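Local structure of SusD homolog (Bacteroides ovatus, 4F53) at residues E117-I121 with D162-I166; K201-A205 with L224-V229; L31-L35 with D99-L103. The protein probably binds glycans, perhaps mucin O-glycans, as a SusD/RagB-family outer membrane lipoprotein with a helical, TPR-like fold. All blocks are in the same frame, centred on the assembly; numbering follows the deposited sequence.

Interaction 1 (E117-I121 with D162-I166)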
loop_
_atom_site.group_PDB
_atom_site.type_symbol
_atom_site.label_atom_id
_atom_site.label_comp_id
_atom_site.label_asym_id
_atom_site.label_seq_id
_atom_site.Cartn_x
_atom_site.Cartn_y
_atom_site.Cartn_z
ATOM N N GLU A 117 2.552 20.244 2.582
ATOM C CA GLU A 117 1.864 19.942 1.324
ATOM C C GLU A 117 2.264 18.572 0.772
ATOM O O GLU A 117 1.409 17.879 0.228
ATOM C CB GLU A 117 2.137 21.020 0.260
ATOM C CG GLU A 117 1.030 21.131 -0.778
ATOM C CD GLU A 117 -0.316 21.560 -0.220
ATOM O OE1 GLU A 117 -0.341 22.272 0.812
ATOM O OE2 GLU A 117 -1.350 21.172 -0.811
ATOM N N LEU A 118 3.554 18.190 0.896
ATOM C CA LEU A 118 4.044 16.879 0.456
ATOM C C LEU A 118 3.325 15.763 1.240
ATOM O O LEU A 118 2.887 14.792 0.631
ATOM C CB LEU A 118 5.573 16.770 0.613
ATOM C CG LEU A 118 6.230 15.423 0.204
ATOM C CD1 LEU A 118 6.037 15.127 -1.272
ATOM C CD2 LEU A 118 7.708 15.417 0.534
ATOM N N TYR A 119 3.165 15.926 2.580
ATOM C CA TYR A 119 2.483 14.960 3.444
ATOM C C TYR A 119 1.025 14.868 3.056
ATOM O O TYR A 119 0.517 13.761 2.931
ATOM C CB TYR A 119 2.635 15.333 4.939
ATOM C CG TYR A 119 4.072 15.457 5.415
ATOM C CD1 TYR A 119 5.097 14.715 4.819
ATOM C CD2 TYR A 119 4.403 16.293 6.479
ATOM C CE1 TYR A 119 6.413 14.808 5.270
ATOM C CE2 TYR A 119 5.722 16.411 6.922
ATOM C CZ TYR A 119 6.716 15.652 6.330
ATOM O OH TYR A 119 8.006 15.780 6.769
ATOM N N ARG A 120 0.379 16.022 2.787
ATOM C CA ARG A 120 -1.006 16.112 2.306
ATOM C C ARG A 120 -1.207 15.306 1.018
ATOM O O ARG A 120 -2.159 14.544 0.931
ATOM C CB ARG A 120 -1.388 17.574 2.057
ATOM C CG ARG A 120 -2.863 17.750 1.855
ATOM C CD ARG A 120 -3.118 19.125 1.305
ATOM N NE ARG A 120 -4.540 19.314 1.053
ATOM C CZ ARG A 120 -5.033 20.207 0.211
ATOM N NH1 ARG A 120 -4.221 20.999 -0.476
ATOM N NH2 ARG A 120 -6.341 20.310 0.041
ATOM N N ILE A 121 -0.294 15.468 0.028
ATOM C CA ILE A 121 -0.344 14.726 -1.230
ATOM C C ILE A 121 -0.285 13.199 -0.961
ATOM O O ILE A 121 -1.183 12.498 -1.404
ATOM C CB ILE A 121 0.753 15.205 -2.217
ATOM C CG1 ILE A 121 0.440 16.646 -2.665
ATOM C CG2 ILE A 121 0.837 14.250 -3.428
ATOM C CD1 ILE A 121 1.541 17.387 -3.410
ATOM N N ASP A 162 1.277 20.732 -7.741
ATOM C CA ASP A 162 1.809 21.190 -6.458
ATOM C C ASP A 162 3.129 20.480 -6.136
ATOM O O ASP A 162 4.058 21.126 -5.639
ATOM C CB ASP A 162 0.783 21.005 -5.312
ATOM C CG ASP A 162 -0.445 21.914 -5.425
ATOM O OD1 ASP A 162 -0.389 22.914 -6.195
ATOM O OD2 ASP A 162 -1.470 21.600 -4.794
ATOM N N LEU A 163 3.239 19.181 -6.491
ATOM C CA LEU A 163 4.454 18.401 -6.278
ATOM C C LEU A 163 5.638 19.012 -7.064
ATOM O O LEU A 163 6.739 19.097 -6.517
ATOM C CB LEU A 163 4.210 16.932 -6.673
ATOM C CG LEU A 163 5.276 15.903 -6.319
ATOM C CD1 LEU A 163 5.741 16.052 -4.879
ATOM C CD2 LEU A 163 4.774 14.528 -6.621
ATOM N N ASP A 164 5.402 19.486 -8.317
ATOM C CA ASP A 164 6.432 20.173 -9.120
ATOM C C ASP A 164 6.982 21.415 -8.389
ATOM O O ASP A 164 8.189 21.652 -8.411
ATOM C CB ASP A 164 5.886 20.587 -10.491
ATOM C CG ASP A 164 6.152 19.582 -11.593
ATOM O OD1 ASP A 164 7.073 18.755 -11.430
ATOM O OD2 ASP A 164 5.459 19.645 -12.639
ATOM N N ASN A 165 6.109 22.169 -7.698
ATOM C CA ASN A 165 6.520 23.349 -6.937
ATOM C C ASN A 165 7.272 22.944 -5.674
ATOM O O ASN A 165 8.251 23.598 -5.345
ATOM C CB ASN A 165 5.320 24.257 -6.614
ATOM C CG ASN A 165 4.683 24.843 -7.868
ATOM O OD1 ASN A 165 5.365 25.171 -8.856
ATOM N ND2 ASN A 165 3.359 24.968 -7.873
ATOM N N ILE A 166 6.857 21.841 -5.006
ATOM C CA ILE A 166 7.510 21.296 -3.808
ATOM C C ILE A 166 8.927 20.841 -4.193
ATOM O O ILE A 166 9.875 21.137 -3.477
ATOM C CB ILE A 166 6.664 20.140 -3.168
ATOM C CG1 ILE A 166 5.364 20.667 -2.555
ATOM C CG2 ILE A 166 7.470 19.288 -2.140
ATOM C CD1 ILE A 166 4.293 19.584 -2.405
HETATM O O HOH W 1 -1.796 19.764 -3.000
#
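Helices 110-131 and 152-173 pack in antiparallel fashion in the helical, TPR-like part of this SusD-family protein; at 117-121 and 162-166 their axes approach to 10.3 Å at 144°. E117 opens the first segment with a double role. Its CB lies 3.7 Å from I166 CD1, so the aliphatic base of the side chain joins the apolar layer, while its carboxylate turns to the polar margin. There two acids face each other, E117 OE2 and D162 OD2, only 4.0 Å apart. A water donates to both oxygens, 2.6 Å from E117 OE2 and 2.6 Å from D162 OD2; K158 balances D162, and Y100 of helix 82-106 hydrogen-bonds to E117 OE1. L118 follows, its CD1 3.7 Å from L163 CD1, and its backbone N lies equally close, 3.7 Å, to I166 CD1. L118 also touches W193, F196 and L200 of helix 190-207, a buried place that suits a large apolar residue. Next, R120 NH1 meets E117 OE2 at 2.9 Å in a salt bridge. I121 closes the layer: its CD1 touches I166 CD1 at 3.7 Å and the backbone N of L163 at 3.9 Å. The repulsion between the acids is thus offset by water and basic neighbours; the direct contacts are mostly aliphatic, and a water bridges the two acids.

Interaction 2 (K201-A205 with L224-V229)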
loop_
_atom_site.group_PDB
_atom_site.type_symbol
_atom_site.label_atom_id
_atom_site.label_comp_id
_atom_site.label_asym_id
_atom_site.label_seq_id
_atom_site.Cartn_x
_atom_site.Cartn_y
_atom_site.Cartn_z
ATOM N N LYS A 201 6.511 11.536 -7.593
ATOM C CA LYS A 201 6.137 12.028 -8.916
ATOM C C LYS A 201 6.149 10.855 -9.922
ATOM O O LYS A 201 5.206 10.717 -10.688
ATOM C CB LYS A 201 7.074 13.177 -9.344
ATOM C CG LYS A 201 6.801 13.720 -10.754
ATOM C CD LYS A 201 7.692 14.943 -11.038
ATOM C CE LYS A 201 7.550 15.477 -12.439
ATOM N NZ LYS A 201 8.462 16.632 -12.667
ATOM N N LEU A 202 7.167 9.989 -9.874
ATOM C CA LEU A 202 7.278 8.808 -10.746
ATOM C C LEU A 202 6.174 7.800 -10.419
ATOM O O LEU A 202 5.592 7.230 -11.327
ATOM C CB LEU A 202 8.689 8.177 -10.593
ATOM C CG LEU A 202 8.972 6.842 -11.272
ATOM C CD1 LEU A 202 8.963 6.971 -12.800
ATOM C CD2 LEU A 202 10.298 6.307 -10.822
ATOM N N ARG A 203 5.865 7.607 -9.136
ATOM C CA ARG A 203 4.805 6.690 -8.697
ATOM C C ARG A 203 3.442 7.154 -9.259
ATOM O O ARG A 203 2.725 6.361 -9.843
ATOM C CB ARG A 203 4.760 6.567 -7.155
ATOM C CG ARG A 203 3.524 5.772 -6.668
ATOM C CD ARG A 203 3.209 6.018 -5.216
ATOM N NE ARG A 203 4.063 5.221 -4.330
ATOM C CZ ARG A 203 3.980 5.257 -3.003
ATOM N NH1 ARG A 203 3.099 6.054 -2.407
ATOM N NH2 ARG A 203 4.751 4.469 -2.261
HETATM N N MSE A 204 3.162 8.450 -9.185
HETATM C CA MSE A 204 1.914 9.014 -9.682
HETATM C C MSE A 204 1.864 9.073 -11.217
HETATM O O MSE A 204 0.796 8.876 -11.768
HETATM C CB MSE A 204 1.686 10.382 -9.075
HETATM C CG MSE A 204 1.467 10.295 -7.574
HETATM SE SE MSE A 204 1.016 12.027 -6.874
HETATM C CE MSE A 204 -0.610 12.315 -7.796
ATOM N N ALA A 205 3.002 9.297 -11.890
ATOM C CA ALA A 205 3.048 9.289 -13.347
ATOM C C ALA A 205 2.775 7.884 -13.846
ATOM O O ALA A 205 1.905 7.710 -14.695
ATOM C CB ALA A 205 4.406 9.774 -13.841
ATOM N N LEU A 224 6.246 13.250 -17.159
ATOM C CA LEU A 224 6.343 13.438 -15.706
ATOM C C LEU A 224 7.326 12.424 -15.112
ATOM O O LEU A 224 8.170 12.790 -14.303
ATOM C CB LEU A 224 4.947 13.305 -15.051
ATOM C CG LEU A 224 3.922 14.402 -15.441
ATOM C CD1 LEU A 224 2.512 13.946 -15.162
ATOM C CD2 LEU A 224 4.225 15.730 -14.738
ATOM N N ALA A 225 7.253 11.172 -15.578
ATOM C CA ALA A 225 8.110 10.076 -15.145
ATOM C C ALA A 225 9.578 10.345 -15.535
ATOM O O ALA A 225 10.462 10.233 -14.686
ATOM C CB ALA A 225 7.625 8.789 -15.763
ATOM N N GLU A 226 9.821 10.748 -16.800
ATOM C CA GLU A 226 11.160 11.079 -17.321
ATOM C C GLU A 226 11.779 12.263 -16.579
ATOM O O GLU A 226 12.972 12.209 -16.261
ATOM C CB GLU A 226 11.119 11.355 -18.820
ATOM C CG GLU A 226 10.812 10.106 -19.637
ATOM C CD GLU A 226 10.703 10.283 -21.137
ATOM O OE1 GLU A 226 10.688 11.438 -21.624
ATOM O OE2 GLU A 226 10.694 9.247 -21.838
ATOM N N GLU A 227 10.972 13.295 -16.259
ATOM C CA GLU A 227 11.435 14.478 -15.512
ATOM C C GLU A 227 11.873 14.108 -14.100
ATOM O O GLU A 227 12.893 14.589 -13.637
ATOM C CB GLU A 227 10.322 15.534 -15.421
ATOM C CG GLU A 227 10.153 16.394 -16.660
ATOM C CD GLU A 227 9.010 17.392 -16.601
ATOM O OE1 GLU A 227 8.303 17.449 -15.569
ATOM O OE2 GLU A 227 8.838 18.137 -17.589
ATOM N N ALA A 228 11.081 13.278 -13.420
ATOM C CA ALA A 228 11.331 12.805 -12.043
ATOM C C ALA A 228 12.684 12.057 -11.960
ATOM O O ALA A 228 13.480 12.336 -11.077
ATOM C CB ALA A 228 10.185 11.898 -11.579
ATOM N N VAL A 229 12.945 11.165 -12.914
ATOM C CA VAL A 229 14.158 10.364 -12.975
ATOM C C VAL A 229 15.347 11.259 -13.305
ATOM O O VAL A 229 16.400 11.098 -12.675
ATOM C CB VAL A 229 14.001 9.168 -13.963
ATOM C CG1 VAL A 229 15.353 8.519 -14.273
ATOM C CG2 VAL A 229 13.034 8.141 -13.399
#
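Small residues let the antiparallel helices 190-207 and 221-231 come close here: the axes of 201-205 and 224-229 are 8.2 Å apart at 163°, and the CA atoms of L202 and A225 face each other at 4.7 Å. These consecutive helices, with the strand pair 215-216/219-220 between them, are consistent with the TPR-like fold of SusD proteins. Alanines on both sides make the low ground. A205 CB fits against L224 CB at 3.8 Å and the backbone N of A225 at 3.6 Å, where a longer side chain would hold the backbones apart. K201, the larger bump, lies as a long arm along one flank. Fully extended, all four chi angles t, it runs past A228, with CG 3.9 Å from A228 CB, and over L224, with CE 3.3 Å from L224 O. Lysine suits this path because its methylenes are apolar and its tip is charged. L202 is a second bump: its CD1 settles on A225 CB at 3.7 Å and its CD2 reaches V229 CG2 at 4.2 Å. K201 NZ forms salt bridges with E227 OE1, at 3.0 Å, and with D164 of helix 152-173; K219 makes another with E227. The chemistry implies a tight alanine-lined seam, bordered by a charge network that ties in a third helix.

Interaction 3 (L31-L35 with D99-L103)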
loop_
_atom_site.group_PDB
_atom_site.type_symbol
_atom_site.label_atom_id
_atom_site.label_comp_id
_atom_site.label_asym_id
_atom_site.label_seq_id
_atom_site.Cartn_x
_atom_site.Cartn_y
_atom_site.Cartn_z
ATOM N N LEU A 31 3.155 19.887 14.881
ATOM C CA LEU A 31 2.176 19.772 13.795
ATOM C C LEU A 31 2.774 19.039 12.610
ATOM O O LEU A 31 2.123 18.136 12.088
ATOM C CB LEU A 31 1.639 21.159 13.370
ATOM C CG LEU A 31 0.915 21.979 14.467
ATOM C CD1 LEU A 31 0.724 23.416 14.052
ATOM C CD2 LEU A 31 -0.409 21.365 14.858
ATOM N N ALA A 32 4.017 19.399 12.205
ATOM C CA ALA A 32 4.764 18.769 11.102
ATOM C C ALA A 32 4.931 17.259 11.357
ATOM O O ALA A 32 4.748 16.444 10.449
ATOM C CB ALA A 32 6.131 19.433 10.936
ATOM N N LEU A 33 5.236 16.897 12.615
ATOM C CA LEU A 33 5.416 15.523 13.042
ATOM C C LEU A 33 4.120 14.709 12.924
ATOM O O LEU A 33 4.202 13.554 12.516
ATOM C CB LEU A 33 5.952 15.460 14.488
ATOM C CG LEU A 33 7.459 15.590 14.681
ATOM C CD1 LEU A 33 7.795 15.583 16.160
ATOM C CD2 LEU A 33 8.225 14.474 13.945
ATOM N N ASN A 34 2.947 15.287 13.288
ATOM C CA ASN A 34 1.672 14.578 13.209
ATOM C C ASN A 34 1.298 14.367 11.706
ATOM O O ASN A 34 0.813 13.303 11.331
ATOM C CB ASN A 34 0.576 15.351 13.999
ATOM C CG ASN A 34 0.887 15.708 15.463
ATOM O OD1 ASN A 34 1.808 15.181 16.115
ATOM N ND2 ASN A 34 0.098 16.623 16.032
ATOM N N LEU A 35 1.543 15.384 10.865
ATOM C CA LEU A 35 1.246 15.305 9.430
ATOM C C LEU A 35 2.109 14.240 8.786
ATOM O O LEU A 35 1.604 13.436 7.992
ATOM C CB LEU A 35 1.432 16.663 8.730
ATOM C CG LEU A 35 0.554 17.862 9.234
ATOM C CD1 LEU A 35 0.775 19.071 8.367
ATOM C CD2 LEU A 35 -0.959 17.527 9.270
ATOM N N ASP A 99 -4.587 20.041 11.938
ATOM C CA ASP A 99 -3.160 20.357 12.105
ATOM C C ASP A 99 -2.578 21.043 10.870
ATOM O O ASP A 99 -1.761 21.961 11.005
ATOM C CB ASP A 99 -2.350 19.104 12.441
ATOM C CG ASP A 99 -2.473 18.636 13.886
ATOM O OD1 ASP A 99 -3.211 19.282 14.667
ATOM O OD2 ASP A 99 -1.815 17.638 14.245
ATOM N N TYR A 100 -2.998 20.602 9.670
ATOM C CA TYR A 100 -2.555 21.167 8.400
ATOM C C TYR A 100 -2.936 22.660 8.322
ATOM O O TYR A 100 -2.075 23.504 8.042
ATOM C CB TYR A 100 -3.142 20.364 7.228
ATOM C CG TYR A 100 -2.973 20.997 5.870
ATOM C CD1 TYR A 100 -1.786 20.860 5.156
ATOM C CD2 TYR A 100 -4.005 21.729 5.288
ATOM C CE1 TYR A 100 -1.630 21.433 3.897
ATOM C CE2 TYR A 100 -3.859 22.315 4.034
ATOM C CZ TYR A 100 -2.669 22.170 3.343
ATOM O OH TYR A 100 -2.547 22.749 2.103
ATOM N N PHE A 101 -4.199 22.987 8.605
ATOM C CA PHE A 101 -4.659 24.382 8.571
ATOM C C PHE A 101 -3.973 25.212 9.659
ATOM O O PHE A 101 -3.627 26.367 9.415
ATOM C CB PHE A 101 -6.192 24.455 8.715
ATOM C CG PHE A 101 -6.945 23.881 7.534
ATOM C CD1 PHE A 101 -6.702 24.339 6.241
ATOM C CD2 PHE A 101 -7.955 22.941 7.724
ATOM C CE1 PHE A 101 -7.407 23.818 5.154
ATOM C CE2 PHE A 101 -8.662 22.424 6.631
ATOM C CZ PHE A 101 -8.376 22.858 5.356
ATOM N N ASN A 102 -3.725 24.605 10.831
ATOM C CA ASN A 102 -3.071 25.271 11.944
ATOM C C ASN A 102 -1.616 25.619 11.591
ATOM O O ASN A 102 -1.224 26.769 11.806
ATOM C CB ASN A 102 -3.163 24.426 13.209
ATOM C CG ASN A 102 -2.808 25.154 14.477
ATOM O OD1 ASN A 102 -2.665 26.385 14.519
ATOM N ND2 ASN A 102 -2.638 24.399 15.541
ATOM N N LEU A 103 -0.848 24.655 11.026
ATOM C CA LEU A 103 0.549 24.841 10.596
ATOM C C LEU A 103 0.671 25.995 9.594
ATOM O O LEU A 103 1.633 26.758 9.673
ATOM C CB LEU A 103 1.121 23.543 9.977
ATOM C CG LEU A 103 2.633 23.516 9.666
ATOM C CD1 LEU A 103 3.201 22.142 9.860
ATOM C CD2 LEU A 103 2.925 23.978 8.243
#
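Near the N-terminal end of the modelled chain, helix 25-37 lies across helix 82-106, the segments 31-35 and 99-103 running antiparallel at 146° with axes 9.5 Å apart. Helix 44-58 comes between the two in sequence, so this contact of the TPR-like helical part is not a simple hairpin. L31 and L35, one turn apart, share the common mt rotamer, which sends both side chains across the interface. L31 places CD1 3.6 Å from the backbone N of L103 and CD2 3.5 Å from D99 OD1; L35 brings CD2 to 3.7 Å from the backbone N of Y100. L103 answers with chi1 t and a chi2 of 147°, between the usual wells. In this conformer, one of two deposited, its CD1 sits 4.0 Å from L31 CB and 4.1 Å from A32 CB, and the small A32 leaves space for it. The CA-to-CB bond of Y100 points away, though Y100 CB lies 4.1 Å from L35 CD2. L35 CD1 lies at the ring edge, near its plane, while the hydroxyl hydrogen-bonds to E117 of helix 110-131. N34 and D99, both with chi1 m, meet at the exposed margin: in the conformer given for N34, its ND2 donates to D99 OD2 over 2.8 Å at 168°, amide N-H matched to carboxylate acceptor. Leucine packing therefore supplies most of the buried surface, and a single hydrogen bond adds a directional link at its rim.

Along the chain the contacts belong to helices 25-37 and 82-106 (interaction 3), 110-131 and 152-173 (interaction 1), then 190-207 and 221-231 (interaction 2), each closing before the next opens. Interaction 1 is in the middle, its centre about 14 Å from those of the other two, whose centres are about 27 Å apart (nearest atoms about 13 Å). Successive helices bridge the gaps: a probable hydrogen bond between Y100 OH and E117 OE1, 2.6 Å, connects interactions 3 and 1, whereas the salt bridge of D164 OD1 with K201 NZ, 2.8 Å, connects 1 and 2. Repeated antiparallel helix pairs stacked this way are consistent with the TPR-like scaffold of the SusD family.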